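Local coordinates for protein branched-chain-amino-acid aminotransferase (Deinococcus radiodurans, PDB 3UZO) that probably transfers the amino group between leucine, isoleucine or valine and 2-oxoglutarate, using pyridoxal 5'-phosphate as cofactor, in branched-chain amino acid biosynthesis, at residues A98-M103 with S261-I266; S104-R107 with P111-S114; H196-G199 with G205-A208. All blocks are in the same frame, centred on the assembly; numbering follows the deposited sequence.

Contact 1: residues A98-M103 with S261-I266. With PLP (pyridoxal-5'-phosphate), chain C.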
loop_
_atom_site.group_PDB
_atom_site.type_symbol
_atom_site.label_atom_id
_atom_site.label_comp_id
_atom_site.label_asym_id
_atom_site.label_seq_id
_atom_site.Cartn_x
_atom_site.Cartn_y
_atom_site.Cartn_z
ATOM N N ALA A 98 -1.696 -7.393 19.437
ATOM C CA ALA A 98 -0.241 -7.293 19.524
ATOM C C ALA A 98 0.398 -8.357 18.650
ATOM O O ALA A 98 1.332 -8.079 17.910
ATOM C CB ALA A 98 0.230 -7.463 20.969
ATOM N N ALA A 99 -0.102 -9.584 18.754
ATOM C CA ALA A 99 0.433 -10.686 17.962
ATOM C C ALA A 99 0.226 -10.421 16.472
ATOM O O ALA A 99 1.123 -10.648 15.652
ATOM C CB ALA A 99 -0.248 -11.993 18.364
ATOM N N ARG A 100 -0.954 -9.925 16.116
ATOM C CA ARG A 100 -1.217 -9.659 14.714
ATOM C C ARG A 100 -0.343 -8.542 14.172
ATOM O O ARG A 100 0.106 -8.607 13.029
ATOM C CB ARG A 100 -2.692 -9.314 14.479
ATOM C CG ARG A 100 -3.047 -9.224 12.996
ATOM C CD ARG A 100 -4.541 -9.138 12.779
ATOM N NE ARG A 100 -5.097 -7.892 13.291
ATOM C CZ ARG A 100 -6.400 -7.628 13.338
ATOM N NH1 ARG A 100 -7.270 -8.535 12.901
ATOM N NH2 ARG A 100 -6.831 -6.466 13.820
ATOM N N MET A 101 -0.087 -7.516 14.978
ATOM C CA MET A 101 0.736 -6.429 14.481
ATOM C C MET A 101 2.160 -6.913 14.295
ATOM O O MET A 101 2.900 -6.367 13.484
ATOM C CB MET A 101 0.713 -5.225 15.419
ATOM C CG MET A 101 1.185 -3.954 14.727
ATOM S SD MET A 101 0.961 -2.488 15.739
ATOM C CE MET A 101 2.397 -2.611 16.741
ATOM N N ARG A 102 2.541 -7.941 15.051
ATOM C CA ARG A 102 3.873 -8.522 14.927
ATOM C C ARG A 102 3.961 -9.172 13.543
ATOM O O ARG A 102 4.999 -9.123 12.870
ATOM C CB ARG A 102 4.083 -9.577 16.013
ATOM C CG ARG A 102 5.474 -9.587 16.604
ATOM C CD ARG A 102 5.415 -9.515 18.112
ATOM N NE ARG A 102 4.619 -10.596 18.690
ATOM C CZ ARG A 102 3.799 -10.429 19.719
ATOM N NH1 ARG A 102 3.671 -9.229 20.275
ATOM N NH2 ARG A 102 3.111 -11.452 20.199
ATOM N N MET A 103 2.864 -9.784 13.114
ATOM C CA MET A 103 2.843 -10.425 11.807
ATOM C C MET A 103 2.823 -9.376 10.701
ATOM O O MET A 103 3.467 -9.553 9.671
ATOM C CB MET A 103 1.647 -11.374 11.682
ATOM C CG MET A 103 1.808 -12.649 12.503
ATOM S SD MET A 103 3.477 -13.392 12.357
ATOM C CE MET A 103 3.247 -14.527 10.955
ATOM N N SER A 261 -5.453 -14.640 1.764
ATOM C CA SER A 261 -5.468 -13.230 1.381
ATOM C C SER A 261 -6.438 -12.330 2.140
ATOM O O SER A 261 -6.634 -11.167 1.761
ATOM C CB SER A 261 -5.726 -13.104 -0.127
ATOM O OG SER A 261 -6.892 -13.816 -0.522
ATOM N N ILE A 262 -7.055 -12.846 3.199
ATOM C CA ILE A 262 -7.971 -12.018 3.980
ATOM C C ILE A 262 -7.341 -11.757 5.344
ATOM O O ILE A 262 -6.453 -12.487 5.775
ATOM C CB ILE A 262 -9.349 -12.690 4.186
ATOM C CG1 ILE A 262 -9.211 -13.900 5.109
ATOM C CG2 ILE A 262 -9.931 -13.110 2.835
ATOM C CD1 ILE A 262 -10.534 -14.428 5.615
ATOM N N LEU A 263 -7.804 -10.720 6.025
ATOM C CA LEU A 263 -7.250 -10.388 7.327
ATOM C C LEU A 263 -7.725 -11.352 8.398
ATOM O O LEU A 263 -8.908 -11.689 8.454
ATOM C CB LEU A 263 -7.662 -8.972 7.741
ATOM C CG LEU A 263 -6.978 -8.527 9.035
ATOM C CD1 LEU A 263 -5.537 -8.155 8.708
ATOM C CD2 LEU A 263 -7.709 -7.333 9.644
ATOM N N PRO A 264 -6.804 -11.826 9.256
ATOM C CA PRO A 264 -7.245 -12.744 10.306
ATOM C C PRO A 264 -7.941 -11.880 11.366
ATOM O O PRO A 264 -7.315 -11.391 12.309
ATOM C CB PRO A 264 -5.935 -13.360 10.791
ATOM C CG PRO A 264 -4.953 -12.249 10.602
ATOM C CD PRO A 264 -5.334 -11.715 9.237
ATOM N N SER A 265 -9.242 -11.680 11.167
ATOM C CA SER A 265 -10.068 -10.866 12.051
ATOM C C SER A 265 -10.208 -11.431 13.459
ATOM O O SER A 265 -10.626 -12.579 13.644
ATOM C CB SER A 265 -11.462 -10.696 11.436
ATOM O OG SER A 265 -12.373 -10.140 12.369
ATOM N N ILE A 266 -9.874 -10.609 14.449
ATOM C CA ILE A 266 -9.980 -11.023 15.835
ATOM C C ILE A 266 -11.459 -11.195 16.176
ATOM O O ILE A 266 -11.826 -12.094 16.931
ATOM C CB ILE A 266 -9.357 -9.976 16.794
ATOM C CG1 ILE A 266 -7.906 -9.691 16.399
ATOM C CG2 ILE A 266 -9.435 -10.478 18.233
ATOM C CD1 ILE A 266 -6.993 -10.887 16.474
HETATM N N1 PLP C . -11.059 -7.038 7.443
HETATM C C2 PLP C . -10.403 -5.825 7.217
HETATM C C2A PLP C . -9.990 -5.480 5.784
HETATM C C3 PLP C . -10.149 -4.971 8.350
HETATM O O3 PLP C . -9.524 -3.794 8.174
HETATM C C4 PLP C . -10.566 -5.380 9.677
HETATM C C4A PLP C . -10.244 -4.409 10.889
HETATM C C5 PLP C . -11.258 -6.674 9.832
HETATM C C6 PLP C . -11.490 -7.474 8.714
HETATM C C5A PLP C . -11.746 -7.223 11.116
HETATM O O4P PLP C . -10.724 -7.525 12.028
HETATM P P PLP C . -10.901 -7.218 13.576
HETATM O O1P PLP C . -11.116 -5.766 13.846
HETATM O O2P PLP C . -9.569 -7.747 14.162
HETATM O O3P PLP C . -11.981 -8.149 14.046
#
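Arg-100 reaches from helix 94-107 to the loop 261-266 and joins it to the phosphate of pyridoxal phosphate. With CG anti to the backbone N (chi1 -172°), its chain bends at chi3 to bring the guanidinium there. NH1 donates to O of Pro-264 at 2.9 Å, approaching from above the carbonyl plane although the oxygen lies near the guanidinium plane. The same nitrogen gives a 2.7 Å bond to O2P of the cofactor, and NH2 adds a weak one. Aliphatic groups sandwich the guanidinium: CD2 of Leu-263 lies over one face, 3.5 Å from NH1, and CG1 of Ile-266 covers the opposite face, 3.7 Å from it. That leucine methyl is also 3.5 Å from C4 of the cofactor ring. At the start of helix 266-277, N of Ile-266 gives O2P a 2.9 Å bond, and Ser-265, the N-cap, donates from OG to O3P at 2.6 Å. Behind this shell, CD of Arg-100 rests on CG of Pro-264, the centre of an inverse gamma turn, while Glu-77 forms a salt bridge with NE. Three N-H groups, one weakly, thus converge on O2P, and the arginine charge and helix dipole probably stabilise the phosphate's negative charge.

Contact 2: residues S104-R107 with P111-S114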
loop_
_atom_site.group_PDB
_atom_site.type_symbol
_atom_site.label_atom_id
_atom_site.label_comp_id
_atom_site.label_asym_id
_atom_site.label_seq_id
_atom_site.Cartn_x
_atom_site.Cartn_y
_atom_site.Cartn_z
ATOM N N SER A 104 2.092 -8.282 10.910
ATOM C CA SER A 104 2.052 -7.214 9.911
ATOM C C SER A 104 3.453 -6.616 9.779
ATOM O O SER A 104 3.947 -6.406 8.668
ATOM C CB SER A 104 1.066 -6.109 10.320
ATOM O OG SER A 104 -0.275 -6.569 10.288
ATOM N N CYS A 105 4.091 -6.344 10.916
ATOM C CA CYS A 105 5.436 -5.776 10.914
ATOM C C CYS A 105 6.411 -6.692 10.190
ATOM O O CYS A 105 7.193 -6.255 9.341
ATOM C CB CYS A 105 5.935 -5.548 12.344
ATOM S SG CYS A 105 5.248 -4.086 13.156
ATOM N N ARG A 106 6.362 -7.969 10.542
ATOM C CA ARG A 106 7.247 -8.950 9.934
ATOM C C ARG A 106 7.110 -8.936 8.412
ATOM O O ARG A 106 8.109 -8.966 7.693
ATOM C CB ARG A 106 6.905 -10.336 10.474
ATOM C CG ARG A 106 8.072 -11.292 10.547
ATOM C CD ARG A 106 7.674 -12.492 11.372
ATOM N NE ARG A 106 7.038 -12.064 12.611
ATOM C CZ ARG A 106 6.391 -12.874 13.440
ATOM N NH1 ARG A 106 6.291 -14.167 13.160
ATOM N NH2 ARG A 106 5.845 -12.393 14.548
ATOM N N ARG A 107 5.873 -8.874 7.928
ATOM C CA ARG A 107 5.600 -8.884 6.491
ATOM C C ARG A 107 6.191 -7.701 5.731
ATOM O O ARG A 107 6.490 -7.816 4.543
ATOM C CB ARG A 107 4.088 -8.966 6.237
ATOM C CG ARG A 107 3.694 -9.115 4.770
ATOM C CD ARG A 107 4.390 -10.318 4.103
ATOM N NE ARG A 107 3.837 -10.640 2.782
ATOM C CZ ARG A 107 4.181 -10.057 1.633
ATOM N NH1 ARG A 107 5.094 -9.098 1.594
ATOM N NH2 ARG A 107 3.604 -10.444 0.504
ATOM N N PRO A 111 10.411 -3.565 12.543
ATOM C CA PRO A 111 10.702 -4.123 13.870
ATOM C C PRO A 111 9.428 -4.458 14.640
ATOM O O PRO A 111 8.457 -3.700 14.614
ATOM C CB PRO A 111 11.526 -3.022 14.536
ATOM C CG PRO A 111 11.009 -1.764 13.882
ATOM C CD PRO A 111 10.905 -2.182 12.433
ATOM N N GLU A 112 9.438 -5.600 15.319
ATOM C CA GLU A 112 8.278 -6.056 16.077
ATOM C C GLU A 112 8.144 -5.439 17.467
ATOM O O GLU A 112 9.133 -5.026 18.082
ATOM C CB GLU A 112 8.330 -7.577 16.220
ATOM C CG GLU A 112 8.368 -8.325 14.901
ATOM C CD GLU A 112 8.912 -9.734 15.055
ATOM O OE1 GLU A 112 8.330 -10.524 15.826
ATOM O OE2 GLU A 112 9.932 -10.047 14.410
ATOM N N LEU A 113 6.908 -5.390 17.957
ATOM C CA LEU A 113 6.619 -4.870 19.288
ATOM C C LEU A 113 6.065 -6.002 20.148
ATOM O O LEU A 113 5.162 -6.726 19.730
ATOM C CB LEU A 113 5.601 -3.741 19.210
ATOM C CG LEU A 113 6.155 -2.424 18.676
ATOM C CD1 LEU A 113 5.014 -1.586 18.194
ATOM C CD2 LEU A 113 6.953 -1.701 19.757
ATOM N N SER A 114 6.615 -6.159 21.345
ATOM C CA SER A 114 6.178 -7.209 22.255
ATOM C C SER A 114 4.794 -6.881 22.807
ATOM O O SER A 114 4.359 -5.731 22.753
ATOM C CB SER A 114 7.161 -7.328 23.422
ATOM O OG SER A 114 7.079 -6.189 24.267
#
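Arg-106 and Glu-112 meet on the outer side of the turn that follows helix 94-107, and theirs is the charged part of the contact. The salt bridge runs from NH2 of Arg-106 to OE1 of Glu-112 at 3.4 Å, a long separation. NE of the arginine stands farther back, 3.8 Å from OE1, and the guanidinium and carboxylate planes are turned 36° apart, so the two groups do not form a flat, two-pronged pair. The arginine chain runs extended to CD, and the turn about CG-CD (chi3 -48°) brings the guanidinium round to the loop, while the glutamate, extended beyond CG, reaches out to meet it. Glu-112 also lies against Arg-102, one turn earlier on the helix.

The rest of the contact is looser packing of Cys-105 against the loop backbone. Cys-105 is buried and directs its side chain at the loop, with SG 3.5 Å from O of Pro-111. Its CB lies 4.4 Å from CA of Glu-112, where the two backbones come closest. Beyond the contact, Pro-111 and Leu-113 pack on Trp-49 of the strand 48-55, and Ser-114 is the N-cap of helix 115-128, its OG accepting a bond from N of Gln-117.

Apart from the polarisable sulfur of Cys-105, no polar atom in the model partners the buried carbonyl oxygen of Pro-111. With both charged partners at an exposed rim, the long bridge is probably weakened by water, and it joins the helix end to the loop mainly by electrostatic attraction.

Contact 3: residues H196-G199 with G205-A208. With PLP (pyridoxal-5'-phosphate), chain C.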
loop_
_atom_site.group_PDB
_atom_site.type_symbol
_atom_site.label_atom_id
_atom_site.label_comp_id
_atom_site.label_asym_id
_atom_site.label_seq_id
_atom_site.Cartn_x
_atom_site.Cartn_y
_atom_site.Cartn_z
ATOM N N HIS A 196 -1.117 -13.838 -3.349
ATOM C CA HIS A 196 0.042 -14.000 -2.479
ATOM C C HIS A 196 0.655 -12.647 -2.151
ATOM O O HIS A 196 1.873 -12.447 -2.262
ATOM C CB HIS A 196 1.066 -14.907 -3.156
ATOM C CG HIS A 196 0.536 -16.274 -3.464
ATOM N ND1 HIS A 196 0.220 -17.186 -2.481
ATOM C CD2 HIS A 196 0.231 -16.869 -4.642
ATOM C CE1 HIS A 196 -0.256 -18.285 -3.039
ATOM N NE2 HIS A 196 -0.260 -18.118 -4.349
ATOM N N GLY A 197 -0.212 -11.722 -1.748
ATOM C CA GLY A 197 0.222 -10.384 -1.401
ATOM C C GLY A 197 0.207 -10.120 0.095
ATOM O O GLY A 197 0.557 -10.982 0.900
ATOM N N THR A 198 -0.231 -8.921 0.464
ATOM C CA THR A 198 -0.263 -8.507 1.861
ATOM C C THR A 198 -1.658 -8.538 2.473
ATOM O O THR A 198 -1.895 -7.935 3.516
ATOM C CB THR A 198 0.299 -7.081 1.991
ATOM O OG1 THR A 198 -0.412 -6.212 1.099
ATOM C CG2 THR A 198 1.771 -7.057 1.623
ATOM N N GLY A 199 -2.576 -9.248 1.822
ATOM C CA GLY A 199 -3.944 -9.322 2.307
ATOM C C GLY A 199 -4.144 -9.873 3.707
ATOM O O GLY A 199 -5.159 -9.589 4.344
ATOM N N GLY A 205 -1.448 -0.411 2.178
ATOM C CA GLY A 205 -1.642 -0.735 0.774
ATOM C C GLY A 205 -2.962 -1.432 0.475
ATOM O O GLY A 205 -3.574 -1.183 -0.565
ATOM N N ASN A 206 -3.408 -2.304 1.377
ATOM C CA ASN A 206 -4.659 -3.022 1.167
ATOM C C ASN A 206 -5.836 -2.054 1.130
ATOM O O ASN A 206 -6.747 -2.193 0.309
ATOM C CB ASN A 206 -4.907 -4.053 2.277
ATOM C CG ASN A 206 -3.758 -5.042 2.443
ATOM O OD1 ASN A 206 -3.030 -5.339 1.493
ATOM N ND2 ASN A 206 -3.604 -5.571 3.659
ATOM N N TYR A 207 -5.816 -1.071 2.024
ATOM C CA TYR A 207 -6.902 -0.107 2.085
ATOM C C TYR A 207 -6.855 0.893 0.946
ATOM O O TYR A 207 -7.902 1.329 0.461
ATOM C CB TYR A 207 -6.890 0.598 3.439
ATOM C CG TYR A 207 -7.006 -0.396 4.569
ATOM C CD1 TYR A 207 -5.882 -1.059 5.050
ATOM C CD2 TYR A 207 -8.248 -0.738 5.097
ATOM C CE1 TYR A 207 -5.991 -2.039 6.029
ATOM C CE2 TYR A 207 -8.368 -1.722 6.072
ATOM C CZ TYR A 207 -7.229 -2.367 6.530
ATOM O OH TYR A 207 -7.327 -3.356 7.481
ATOM N N ALA A 208 -5.646 1.247 0.516
ATOM C CA ALA A 208 -5.468 2.179 -0.588
ATOM C C ALA A 208 -6.166 1.589 -1.813
ATOM O O ALA A 208 -6.899 2.282 -2.521
ATOM C CB ALA A 208 -3.968 2.380 -0.880
HETATM N N1 PLP C . -11.059 -7.038 7.443
HETATM C C2 PLP C . -10.403 -5.825 7.217
HETATM C C2A PLP C . -9.990 -5.480 5.784
HETATM C C3 PLP C . -10.149 -4.971 8.350
HETATM O O3 PLP C . -9.524 -3.794 8.174
HETATM C C4 PLP C . -10.566 -5.380 9.677
HETATM C C4A PLP C . -10.244 -4.409 10.889
HETATM C C5 PLP C . -11.258 -6.674 9.832
HETATM C C6 PLP C . -11.490 -7.474 8.714
HETATM C C5A PLP C . -11.746 -7.223 11.116
HETATM O O4P PLP C . -10.724 -7.525 12.028
HETATM P P PLP C . -10.901 -7.218 13.576
HETATM O O1P PLP C . -11.116 -5.766 13.846
HETATM O O2P PLP C . -9.569 -7.747 14.162
HETATM O O3P PLP C . -11.981 -8.149 14.046
#
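The loop 196-199 and the first turn of helix 204-219 flank the segment that carries Lys-202 of the pyridoxal phosphate site, and one asparagine ties them together. Asn-206 pairs with Thr-198 through both ends of its amide. ND2 donates to O of Thr-198 at 2.9 Å, meeting that oxygen from well above the carbonyl plane, 51° out of it. In return OG1 of Thr-198 donates to OD1 of Asn-206 at 2.8 Å, tilted modestly from the carbonyl plane. With chi1 at 54°, the threonine hydroxyl sits between its own backbone N and carbonyl carbon, close enough to its O for both to serve the same amide. The two bonds hold the amide's rotation, and the carbonyl, which can only accept, sets which end is the NH2. Against the threonine also packs Ala-209 of the second subunit. The next residue, Tyr-207, points to the cofactor instead: its OH is modelled 2.3 Å from O3 of pyridoxal phosphate, a hydrogen bond so short its length is doubtful; O3 comes to the ring at its edge, and the hydroxyl also bonds NZ of Lys-202. A tyrosine on the phenolic oxygen of the cofactor, close to the lysine, is a feature of the class-IV aminotransferase active site.

Overall arrangement
Contacts 1 and 3 are buried and both reach pyridoxal phosphate, contact 1 at the phosphate and contact 3 at the phenolic O3; contact 2 lies farther out and is partly exposed. Helix 94-107 runs through contacts 1 and 2, its middle facing the cofactor and its last turn facing the loop 111-114, and Arg-102 of the one probably donates to O of Leu-113 in the other. Arg-107 continues the chain of contacts, touching Thr-198 of contact 3 and, across the dimer interface, Ala-209 of the second subunit. The chemistry follows this placement: short bonds to an anion, a loose surface ion pair, and neutral hydrogen bonds joining one amide to a hydroxyl and a backbone carbonyl.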